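Side-chain contacts in putative D-lactate dehydrogenase (Chlamydomonas reinhardtii, PDB 4ZGS), which reduces pyruvate, probably to D-lactate with NADH as the hydride donor, in the chloroplast of a fermenting green alga: residues Pro66-Asp69 with Lys70-Gln74; Val303-Thr306 with Lys307-Pro310; Gln315-Arg319 with Gln320-Leu324. All coordinates share one frame; numbering follows the deposited sequence.

Contact 1. Residues Pro66-Asp69 with Lys70-Gln74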
ATOM      1  N   PRO A  66      16.926 -19.096  12.092  1.00 57.64           N
ATOM      2  CA  PRO A  66      15.725 -19.912  11.883  1.00 55.46           C
ATOM      3  C   PRO A  66      15.114 -20.422  13.194  1.00 52.52           C
ATOM      4  O   PRO A  66      15.780 -20.447  14.215  1.00 51.11           O
ATOM      5  CB  PRO A  66      16.233 -21.085  11.023  1.00 54.08           C
ATOM      6  CG  PRO A  66      17.708 -21.133  11.239  1.00 52.95           C
ATOM      7  CD  PRO A  66      18.109 -19.681  11.435  1.00 59.63           C
ATOM      8  N   PRO A  67      13.823 -20.781  13.163  1.00 60.16           N
ATOM      9  CA  PRO A  67      13.153 -21.326  14.346  1.00 58.19           C
ATOM     10  C   PRO A  67      13.708 -22.691  14.665  1.00 64.90           C
ATOM     11  O   PRO A  67      14.592 -23.192  13.968  1.00 66.87           O
ATOM     12  CB  PRO A  67      11.690 -21.436  13.919  1.00 58.84           C
ATOM     13  CG  PRO A  67      11.752 -21.563  12.405  1.00 59.12           C
ATOM     14  CD  PRO A  67      12.926 -20.719  11.987  1.00 60.03           C
ATOM     15  N   LEU A  68      13.156 -23.309  15.694  1.00 67.82           N
ATOM     16  CA  LEU A  68      13.646 -24.599  16.117  1.00 69.32           C
ATOM     17  C   LEU A  68      12.876 -25.759  15.481  1.00 71.21           C
ATOM     18  O   LEU A  68      11.652 -25.801  15.512  1.00 74.03           O
ATOM     19  CB  LEU A  68      13.614 -24.689  17.642  1.00 65.84           C
ATOM     20  CG  LEU A  68      13.807 -26.044  18.319  1.00 60.90           C
ATOM     21  CD1 LEU A  68      15.215 -26.567  18.067  1.00 51.95           C
ATOM     22  CD2 LEU A  68      13.566 -25.824  19.800  1.00 60.82           C
ATOM     23  N   ASP A  69      13.640 -26.700  14.926  1.00 73.44           N
ATOM     24  CA  ASP A  69      13.139 -27.950  14.346  1.00 83.02           C
ATOM     25  C   ASP A  69      13.889 -29.124  14.894  1.00 94.17           C
ATOM     26  O   ASP A  69      14.659 -29.031  15.847  1.00 96.93           O
ATOM     27  CB  ASP A  69      13.321 -28.023  12.822  1.00 79.66           C
ATOM     28  CG  ASP A  69      12.641 -26.928  12.116  1.00 81.61           C
ATOM     29  OD1 ASP A  69      11.579 -26.507  12.608  1.00 86.37           O
ATOM     30  OD2 ASP A  69      13.170 -26.479  11.080  1.00 81.10           O
ATOM     31  N   LYS A  70      13.668 -30.231  14.215  1.00100.34           N
ATOM     32  CA  LYS A  70      14.296 -31.488  14.513  1.00106.10           C
ATOM     33  C   LYS A  70      15.708 -31.323  13.969  1.00107.96           C
ATOM     34  O   LYS A  70      16.704 -31.667  14.619  1.00111.89           O
ATOM     35  CB  LYS A  70      13.541 -32.643  13.832  1.00116.08           C
ATOM     36  CG  LYS A  70      12.097 -32.838  14.323  1.00119.22           C
ATOM     37  CD  LYS A  70      11.364 -33.999  13.621  1.00120.66           C
ATOM     38  CE  LYS A  70      11.190 -33.762  12.112  1.00119.90           C
ATOM     39  NZ  LYS A  70      10.211 -32.673  11.775  1.00113.26           N
ATOM     40  N   ASP A  71      15.763 -30.782  12.755  1.00105.14           N
ATOM     41  CA  ASP A  71      16.990 -30.319  12.108  1.00 98.00           C
ATOM     42  C   ASP A  71      17.778 -29.146  12.715  1.00 89.18           C
ATOM     43  O   ASP A  71      19.005 -29.125  12.620  1.00 83.15           O
ATOM     44  CB  ASP A  71      16.646 -29.977  10.662  1.00 98.93           C
ATOM     45  CG  ASP A  71      16.265 -31.206   9.856  1.00106.74           C
ATOM     46  OD1 ASP A  71      16.622 -32.327  10.276  1.00107.99           O
ATOM     47  OD2 ASP A  71      15.600 -31.050   8.815  1.00111.98           O
ATOM     48  N   THR A  72      17.123 -28.189  13.363  1.00 88.10           N
ATOM     49  CA  THR A  72      17.908 -27.089  13.920  1.00 80.40           C
ATOM     50  C   THR A  72      18.197 -27.283  15.397  1.00 72.87           C
ATOM     51  O   THR A  72      18.848 -26.455  16.037  1.00 69.22           O
ATOM     52  CB  THR A  72      17.193 -25.747  13.722  1.00 79.61           C
ATOM     53  OG1 THR A  72      15.869 -25.822  14.257  1.00 80.70           O
ATOM     54  CG2 THR A  72      17.140 -25.401  12.231  1.00 77.55           C
ATOM     55  N   ALA A  73      17.819 -28.443  15.908  1.00 73.35           N
ATOM     56  CA  ALA A  73      18.046 -28.757  17.306  1.00 74.50           C
ATOM     57  C   ALA A  73      19.469 -29.260  17.439  1.00 65.85           C
ATOM     58  O   ALA A  73      20.125 -29.097  18.453  1.00 59.98           O
ATOM     59  CB  ALA A  73      17.063 -29.802  17.785  1.00 81.59           C
ATOM     60  N   GLN A  74      19.943 -29.838  16.356  1.00 70.64           N
ATOM     61  CA  GLN A  74      21.283 -30.363  16.280  1.00 77.44           C
ATOM     62  C   GLN A  74      22.297 -29.237  16.384  1.00 72.70           C
ATOM     63  O   GLN A  74      23.501 -29.473  16.552  1.00 76.59           O
ATOM     64  CB  GLN A  74      21.413 -31.142  14.977  1.00 83.58           C
ATOM     65  CG  GLN A  74      20.363 -32.255  14.933  1.00 93.95           C
ATOM     66  CD  GLN A  74      20.251 -32.938  13.586  1.00104.74           C
ATOM     67  OE1 GLN A  74      20.556 -32.351  12.546  1.00109.12           O
ATOM     68  NE2 GLN A  74      19.801 -34.188  13.596  1.00106.98           N
TER
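Thr72 and the backbone of Pro67 and Asp69 close a small turn through one hydroxyl. Thr72 OG1 gives its proton to Pro67 O at 2.9 Å. The hydroxyl lies in the plane of that carbonyl, on a lone pair of Pro67 O. The same hydroxyl oxygen accepts from Asp69 N. Thr72 OG1 and Asp69 N are modelled only 2.5 Å apart, so the exact length is doubtful. The torsion explains the bridge: OG1 stands between the backbone N and the carbonyl carbon of Thr72 (chi1 54°) and so faces back to the preceding loop. The methyl CG2 turns to the prolines, and it approaches Pro66 CG at 4.4 Å.

The tightly packed part lies on the Leu68 side. Leu68 CD1 meets Ala73 CB at 3.7 Å and touches Ala73 CA as well. Leu98 of helix 92-101 touches both residues, so this apolar pair is covered by a helix of the same chain. Ala73 CB also comes within 3.2 Å of Asp69 O.

The loose side carries the charges. Lys70 and Asp71 are exposed. Lys70 NZ stays 6.4 Å from Asp69 OD1, too far for a salt bridge. Asp69 OD2 and Asp71 OD2 are like charges that do not touch, 5.7 Å apart, and offer no attraction. Beyond the turn, Tyr40 OH bonds Thr72 O, Asp88 OD1 takes the N-H of Leu68, and Pro66 packs on Glu65 of the second subunit.

The turn belongs to the loop between strands 60-63 and 81-84 of the five-stranded parallel sheet, away from the bound NAD. Within residues 66-74 no charged pair is in contact, so the turn is probably held mainly by the neutral hydroxyl, which both donates and accepts, and by the apolar pair.

Contact 2. Residues Val303-Thr306 with Lys307-Pro310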
ATOM      1  N   VAL A 303       5.248 -14.973  10.827  1.00 40.14           N
ATOM      2  CA  VAL A 303       5.896 -15.356   9.589  1.00 43.83           C
ATOM      3  C   VAL A 303       5.610 -14.289   8.540  1.00 49.40           C
ATOM      4  O   VAL A 303       4.484 -13.793   8.445  1.00 43.48           O
ATOM      5  CB  VAL A 303       5.405 -16.693   9.046  1.00 44.20           C
ATOM      6  CG1 VAL A 303       6.025 -16.923   7.676  1.00 43.41           C
ATOM      7  CG2 VAL A 303       5.739 -17.832   9.991  1.00 40.00           C
ATOM      8  N   ASP A 304       6.624 -13.924   7.763  1.00 47.11           N
ATOM      9  CA  ASP A 304       6.352 -13.103   6.609  1.00 44.56           C
ATOM     10  C   ASP A 304       6.141 -14.023   5.417  1.00 43.84           C
ATOM     11  O   ASP A 304       7.091 -14.512   4.836  1.00 52.79           O
ATOM     12  CB  ASP A 304       7.509 -12.142   6.327  1.00 46.71           C
ATOM     13  CG  ASP A 304       7.333 -11.394   5.008  1.00 54.80           C
ATOM     14  OD1 ASP A 304       6.232 -11.433   4.412  1.00 55.44           O
ATOM     15  OD2 ASP A 304       8.309 -10.786   4.543  1.00 62.75           O
ATOM     16  N   HIS A 305       4.897 -14.173   4.996  1.00 42.01           N
ATOM     17  CA  HIS A 305       4.573 -15.082   3.894  1.00 36.48           C
ATOM     18  C   HIS A 305       4.903 -14.473   2.533  1.00 32.53           C
ATOM     19  O   HIS A 305       4.800 -15.164   1.535  1.00 39.91           O
ATOM     20  CB  HIS A 305       3.099 -15.488   3.930  1.00 38.14           C
ATOM     21  CG  HIS A 305       2.710 -16.180   5.199  1.00 42.85           C
ATOM     22  ND1 HIS A 305       2.987 -17.506   5.440  1.00 48.20           N
ATOM     23  CD2 HIS A 305       2.074 -15.723   6.304  1.00 41.45           C
ATOM     24  CE1 HIS A 305       2.541 -17.843   6.639  1.00 46.15           C
ATOM     25  NE2 HIS A 305       1.977 -16.780   7.180  1.00 46.75           N
ATOM     26  N   THR A 306       5.264 -13.191   2.494  1.00 32.09           N
ATOM     27  CA  THR A 306       5.626 -12.521   1.250  1.00 35.96           C
ATOM     28  C   THR A 306       6.988 -12.999   0.724  1.00 39.38           C
ATOM     29  O   THR A 306       7.372 -12.703  -0.413  1.00 43.22           O
ATOM     30  CB  THR A 306       5.682 -10.991   1.373  1.00 31.86           C
ATOM     31  OG1 THR A 306       6.869 -10.612   2.088  1.00 46.77           O
ATOM     32  CG2 THR A 306       4.455 -10.464   2.045  1.00 35.33           C
ATOM     33  N   LYS A 307       7.732 -13.700   1.559  1.00 37.76           N
ATOM     34  CA  LYS A 307       9.018 -14.223   1.122  1.00 41.03           C
ATOM     35  C   LYS A 307       8.850 -15.522   0.332  1.00 43.90           C
ATOM     36  O   LYS A 307       9.774 -15.973  -0.296  1.00 49.62           O
ATOM     37  CB  LYS A 307       9.933 -14.424   2.333  1.00 43.66           C
ATOM     38  CG  LYS A 307       9.497 -15.544   3.270  1.00 54.29           C
ATOM     39  CD  LYS A 307      10.386 -15.543   4.523  1.00 64.62           C
ATOM     40  CE  LYS A 307       9.872 -16.448   5.640  1.00 73.83           C
ATOM     41  NZ  LYS A 307      10.082 -17.888   5.355  1.00 80.23           N
ATOM     42  N   PHE A 308       7.661 -16.107   0.355  1.00 36.50           N
ATOM     43  CA  PHE A 308       7.405 -17.351  -0.368  1.00 35.35           C
ATOM     44  C   PHE A 308       6.758 -17.084  -1.749  1.00 49.32           C
ATOM     45  O   PHE A 308       5.969 -16.131  -1.936  1.00 50.01           O
ATOM     46  CB  PHE A 308       6.489 -18.276   0.440  1.00 35.80           C
ATOM     47  CG  PHE A 308       7.057 -18.725   1.770  1.00 40.58           C
ATOM     48  CD1 PHE A 308       8.057 -19.683   1.844  1.00 48.53           C
ATOM     49  CD2 PHE A 308       6.569 -18.166   2.971  1.00 43.11           C
ATOM     50  CE1 PHE A 308       8.563 -20.094   3.099  1.00 42.09           C
ATOM     51  CE2 PHE A 308       7.051 -18.566   4.191  1.00 41.06           C
ATOM     52  CZ  PHE A 308       8.046 -19.524   4.260  1.00 45.02           C
ATOM     53  N   ASP A 309       7.076 -17.933  -2.716  1.00 45.72           N
ATOM     54  CA  ASP A 309       6.325 -17.919  -3.956  1.00 47.69           C
ATOM     55  C   ASP A 309       4.844 -18.131  -3.677  1.00 44.03           C
ATOM     56  O   ASP A 309       4.485 -18.967  -2.849  1.00 51.28           O
ATOM     57  CB  ASP A 309       6.821 -19.012  -4.893  1.00 56.52           C
ATOM     58  CG  ASP A 309       6.081 -19.012  -6.203  1.00 68.37           C
ATOM     59  OD1 ASP A 309       6.528 -18.287  -7.120  1.00 73.25           O
ATOM     60  OD2 ASP A 309       5.039 -19.705  -6.300  1.00 67.73           O
ATOM     61  N   PRO A 310       3.974 -17.413  -4.405  1.00 48.05           N
ATOM     62  CA  PRO A 310       2.521 -17.492  -4.190  1.00 42.95           C
ATOM     63  C   PRO A 310       2.007 -18.936  -4.234  1.00 48.36           C
ATOM     64  O   PRO A 310       1.066 -19.304  -3.530  1.00 51.56           O
ATOM     65  CB  PRO A 310       1.950 -16.652  -5.346  1.00 38.13           C
ATOM     66  CG  PRO A 310       3.037 -15.671  -5.682  1.00 35.37           C
ATOM     67  CD  PRO A 310       4.328 -16.447  -5.466  1.00 54.21           C
TER
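From Asp304 to Phe308 the backbone winds through a short 3-10 turn, with Phe308 N bonded to His305 O at 3.2 Å and Lys307 N bonded weakly to Asp304 O. Its start is an Asx turn. Asp304 OD1 accepts from Thr306 N at 2.8 Å, a donor lying above the carboxylate plane. Thr306 OG1 donates to the same oxygen along its syn lone pair. One carboxylate oxygen thus holds both the amide and the hydroxyl of Thr306.

Lys307 lays its aliphatic chain over the turn. Its CG stands between the backbone N and the carbonyl carbon (chi1 69°), which swings the chain back past Asp304 O. Lys307 CD and CE each lie 3.5 Å from that oxygen. Lys307 CG also covers part of one face of the Phe308 ring. Val303 CG1 meets the ring edge instead, in plane, at 4.0 Å from Phe308 CE2. The same methyl sits 3.7 Å above one face of the His305 ring, offset toward its rim. One methyl, Val303 CG1, thus touches both rings.

The turn is also an interface element. His305 meets Tyr166 of the third subunit, ring to ring, and Arg160 of the fourth subunit bonds Thr306 O. His305 NE2 bonds Leu300 O, within the chain.

The chemistry is split. Asp304 OD1 is spent on the amide and hydroxyl of Thr306 at the start of the turn. The rings share an apolar neighbour in Val303 CG1, and His305 has its polar bond to Leu300 O besides. Because a carbonyl oxygen can only accept, NE2 of His305 probably carries a hydrogen.

Contact 3. Residues Gln315-Arg319 with Gln320-Leu324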
ATOM      1  N   GLN A 315      -0.576 -23.126  -0.141  1.00 63.32           N
ATOM      2  CA  GLN A 315      -0.701 -24.386   0.605  1.00 70.22           C
ATOM      3  C   GLN A 315      -1.392 -24.187   1.956  1.00 74.27           C
ATOM      4  O   GLN A 315      -2.282 -24.956   2.324  1.00 77.10           O
ATOM      5  CB  GLN A 315       0.674 -25.025   0.832  1.00 67.49           C
ATOM      6  CG  GLN A 315       1.371 -25.512  -0.414  1.00 75.47           C
ATOM      7  CD  GLN A 315       2.820 -25.888  -0.146  1.00 81.93           C
ATOM      8  OE1 GLN A 315       3.295 -25.834   0.993  1.00 88.08           O
ATOM      9  NE2 GLN A 315       3.531 -26.261  -1.196  1.00 79.25           N
ATOM     10  N   LYS A 316      -0.957 -23.172   2.698  1.00 73.76           N
ATOM     11  CA  LYS A 316      -1.581 -22.813   3.974  1.00 77.81           C
ATOM     12  C   LYS A 316      -2.584 -21.664   3.885  1.00 68.92           C
ATOM     13  O   LYS A 316      -2.909 -21.070   4.911  1.00 70.36           O
ATOM     14  CB  LYS A 316      -0.542 -22.495   5.058  1.00 86.92           C
ATOM     15  CG  LYS A 316       0.154 -23.744   5.632  1.00 95.87           C
ATOM     16  CD  LYS A 316       1.079 -23.405   6.816  1.00101.63           C
ATOM     17  CE  LYS A 316       2.226 -22.456   6.476  1.00101.95           C
ATOM     18  NZ  LYS A 316       3.099 -22.220   7.675  1.00101.76           N
ATOM     19  N   TRP A 317      -2.985 -21.272   2.677  1.00 55.30           N
ATOM     20  CA  TRP A 317      -3.824 -20.079   2.522  1.00 49.41           C
ATOM     21  C   TRP A 317      -5.095 -20.112   3.376  1.00 49.15           C
ATOM     22  O   TRP A 317      -5.866 -21.070   3.334  1.00 51.54           O
ATOM     23  CB  TRP A 317      -4.204 -19.912   1.062  1.00 48.56           C
ATOM     24  CG  TRP A 317      -4.856 -18.643   0.753  1.00 39.68           C
ATOM     25  CD1 TRP A 317      -6.183 -18.433   0.545  1.00 36.51           C
ATOM     26  CD2 TRP A 317      -4.206 -17.382   0.582  1.00 36.54           C
ATOM     27  NE1 TRP A 317      -6.405 -17.101   0.274  1.00 41.46           N
ATOM     28  CE2 TRP A 317      -5.210 -16.438   0.292  1.00 34.40           C
ATOM     29  CE3 TRP A 317      -2.877 -16.964   0.660  1.00 39.82           C
ATOM     30  CZ2 TRP A 317      -4.925 -15.095   0.065  1.00 38.58           C
ATOM     31  CZ3 TRP A 317      -2.597 -15.634   0.455  1.00 47.49           C
ATOM     32  CH2 TRP A 317      -3.621 -14.708   0.151  1.00 45.29           C
ATOM     33  N   ASP A 318      -5.310 -19.064   4.162  1.00 50.64           N
ATOM     34  CA  ASP A 318      -6.503 -18.975   5.010  1.00 48.32           C
ATOM     35  C   ASP A 318      -7.467 -18.044   4.297  1.00 43.58           C
ATOM     36  O   ASP A 318      -7.264 -16.847   4.249  1.00 49.14           O
ATOM     37  CB  ASP A 318      -6.141 -18.453   6.398  1.00 49.09           C
ATOM     38  CG  ASP A 318      -7.294 -18.534   7.392  1.00 59.32           C
ATOM     39  OD1 ASP A 318      -8.469 -18.345   7.010  1.00 64.18           O
ATOM     40  OD2 ASP A 318      -7.015 -18.775   8.582  1.00 66.46           O
ATOM     41  N   ARG A 319      -8.496 -18.600   3.694  1.00 46.47           N
ATOM     42  CA  ARG A 319      -9.312 -17.779   2.823  1.00 48.69           C
ATOM     43  C   ARG A 319     -10.138 -16.827   3.670  1.00 49.76           C
ATOM     44  O   ARG A 319     -10.313 -15.663   3.316  1.00 49.69           O
ATOM     45  CB  ARG A 319     -10.207 -18.612   1.904  1.00 40.02           C
ATOM     46  CG  ARG A 319     -10.977 -17.724   0.929  1.00 42.99           C
ATOM     47  CD  ARG A 319     -12.061 -18.519   0.211  1.00 43.18           C
ATOM     48  NE  ARG A 319     -11.490 -19.649  -0.511  1.00 41.15           N
ATOM     49  CZ  ARG A 319     -12.215 -20.584  -1.099  1.00 43.99           C
ATOM     50  NH1 ARG A 319     -13.540 -20.507  -1.058  1.00 50.33           N
ATOM     51  NH2 ARG A 319     -11.619 -21.591  -1.713  1.00 43.85           N
ATOM     52  N   GLN A 320     -10.656 -17.323   4.785  1.00 53.47           N
ATOM     53  CA  GLN A 320     -11.516 -16.471   5.589  1.00 55.19           C
ATOM     54  C   GLN A 320     -10.756 -15.350   6.315  1.00 49.56           C
ATOM     55  O   GLN A 320     -11.257 -14.224   6.357  1.00 49.82           O
ATOM     56  CB  GLN A 320     -12.366 -17.317   6.536  1.00 59.49           C
ATOM     57  CG  GLN A 320     -11.891 -17.497   7.937  1.00 66.71           C
ATOM     58  CD  GLN A 320     -13.011 -18.035   8.813  1.00 70.11           C
ATOM     59  OE1 GLN A 320     -14.189 -17.885   8.480  1.00 69.45           O
ATOM     60  NE2 GLN A 320     -12.655 -18.711   9.899  1.00 74.62           N
ATOM     61  N   PHE A 321      -9.531 -15.589   6.779  1.00 44.43           N
ATOM     62  CA  PHE A 321      -8.714 -14.483   7.295  1.00 43.07           C
ATOM     63  C   PHE A 321      -8.422 -13.419   6.209  1.00 43.75           C
ATOM     64  O   PHE A 321      -8.614 -12.214   6.427  1.00 43.87           O
ATOM     65  CB  PHE A 321      -7.400 -15.007   7.872  1.00 43.87           C
ATOM     66  CG  PHE A 321      -6.524 -13.941   8.502  1.00 48.38           C
ATOM     67  CD1 PHE A 321      -6.940 -13.231   9.631  1.00 54.75           C
ATOM     68  CD2 PHE A 321      -5.271 -13.656   7.970  1.00 51.65           C
ATOM     69  CE1 PHE A 321      -6.115 -12.263  10.235  1.00 50.74           C
ATOM     70  CE2 PHE A 321      -4.451 -12.672   8.556  1.00 53.20           C
ATOM     71  CZ  PHE A 321      -4.883 -11.977   9.697  1.00 49.96           C
ATOM     72  N   ARG A 322      -7.978 -13.856   5.037  1.00 42.97           N
ATOM     73  CA  ARG A 322      -7.648 -12.911   3.954  1.00 43.45           C
ATOM     74  C   ARG A 322      -8.885 -12.088   3.532  1.00 41.03           C
ATOM     75  O   ARG A 322      -8.805 -10.889   3.210  1.00 44.89           O
ATOM     76  CB  ARG A 322      -7.044 -13.673   2.749  1.00 41.38           C
ATOM     77  CG  ARG A 322      -5.712 -14.435   3.043  1.00 35.53           C
ATOM     78  CD  ARG A 322      -4.638 -13.453   3.527  1.00 42.79           C
ATOM     79  NE  ARG A 322      -4.251 -12.505   2.480  1.00 49.19           N
ATOM     80  CZ  ARG A 322      -3.524 -11.404   2.680  1.00 48.30           C
ATOM     81  NH1 ARG A 322      -3.100 -11.068   3.901  1.00 39.39           N
ATOM     82  NH2 ARG A 322      -3.240 -10.616   1.653  1.00 49.57           N
ATOM     83  N   THR A 323     -10.034 -12.745   3.554  1.00 39.38           N
ATOM     84  CA  THR A 323     -11.291 -12.086   3.285  1.00 47.49           C
ATOM     85  C   THR A 323     -11.568 -11.018   4.353  1.00 51.45           C
ATOM     86  O   THR A 323     -11.943  -9.888   4.035  1.00 46.98           O
ATOM     87  CB  THR A 323     -12.435 -13.128   3.226  1.00 50.77           C
ATOM     88  OG1 THR A 323     -12.211 -13.993   2.110  1.00 54.20           O
ATOM     89  CG2 THR A 323     -13.806 -12.469   3.073  1.00 43.55           C
ATOM     90  N   LEU A 324     -11.363 -11.387   5.618  1.00 54.04           N
ATOM     91  CA  LEU A 324     -11.598 -10.486   6.748  1.00 50.60           C
ATOM     92  C   LEU A 324     -10.799  -9.179   6.646  1.00 48.42           C
ATOM     93  O   LEU A 324     -11.302  -8.095   6.970  1.00 52.64           O
ATOM     94  CB  LEU A 324     -11.257 -11.193   8.043  1.00 45.87           C
ATOM     95  CG  LEU A 324     -11.583 -10.376   9.262  1.00 39.30           C
ATOM     96  CD1 LEU A 324     -13.053  -9.947   9.191  1.00 40.54           C
ATOM     97  CD2 LEU A 324     -11.298 -11.211  10.486  1.00 40.22           C
TER
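Trp317 sets its CG anti to the backbone N (chi1 -171°), and Arg322 folds at chi2 (-59°) and chi3 (-66°), which brings Arg322 CD over one face of the indole. Between them Asp318 is the N-cap of helix 319-324 in the NAD-binding domain. Asp318 OD1 accepts from Phe321 N at 3.0 Å. The bond is nearly straight, and the donor lies above the carboxylate plane.

Arg322 CD makes a CH-pi contact, 4.2 Å from the centroid of the six-membered ring of Trp317. The guanidinium plane is steeply inclined to the indole. Its nitrogens reach the third subunit, where NH2 bonds Arg162 O and NH1 bonds Val161 O and Tyr166 OH. Trp317 in turn stacks on Tyr327 of the fourth subunit. Replacing Trp317 with an alanine would probably leave Arg322 CD without its aromatic cover and Tyr327 of that subunit without its stacking partner.

In the first turn of the helix, Arg319 and Thr323 lie side by side. Arg319 O accepts twice, from Thr323 N at 2.9 Å and from Thr323 OG1 at 2.8 Å, and the two donors reach it from opposite faces of the carbonyl plane.

In the fold
The three contacts follow one another along the chain; none nests in or crosses another. Contact 1 closes a turn in the loop that leads from strand 60-63 to strand 81-84, in the five-stranded parallel sheet. Strands 105-108 and 127-129 complete that sheet before the chain enters the six-stranded NAD-binding sheet. After strand 286-291, contact 2 closes a turn just ahead of helix 310-313. Contact 3 caps the next helix, 319-324, which leads to strand 330-332, at the sheet's outer end within the chain. Contacts 2 and 3 have centres about 14 Å apart and both touch the third and fourth subunits. Contact 1 stands about 20 Å from contact 2, centre to centre, and meets the second subunit.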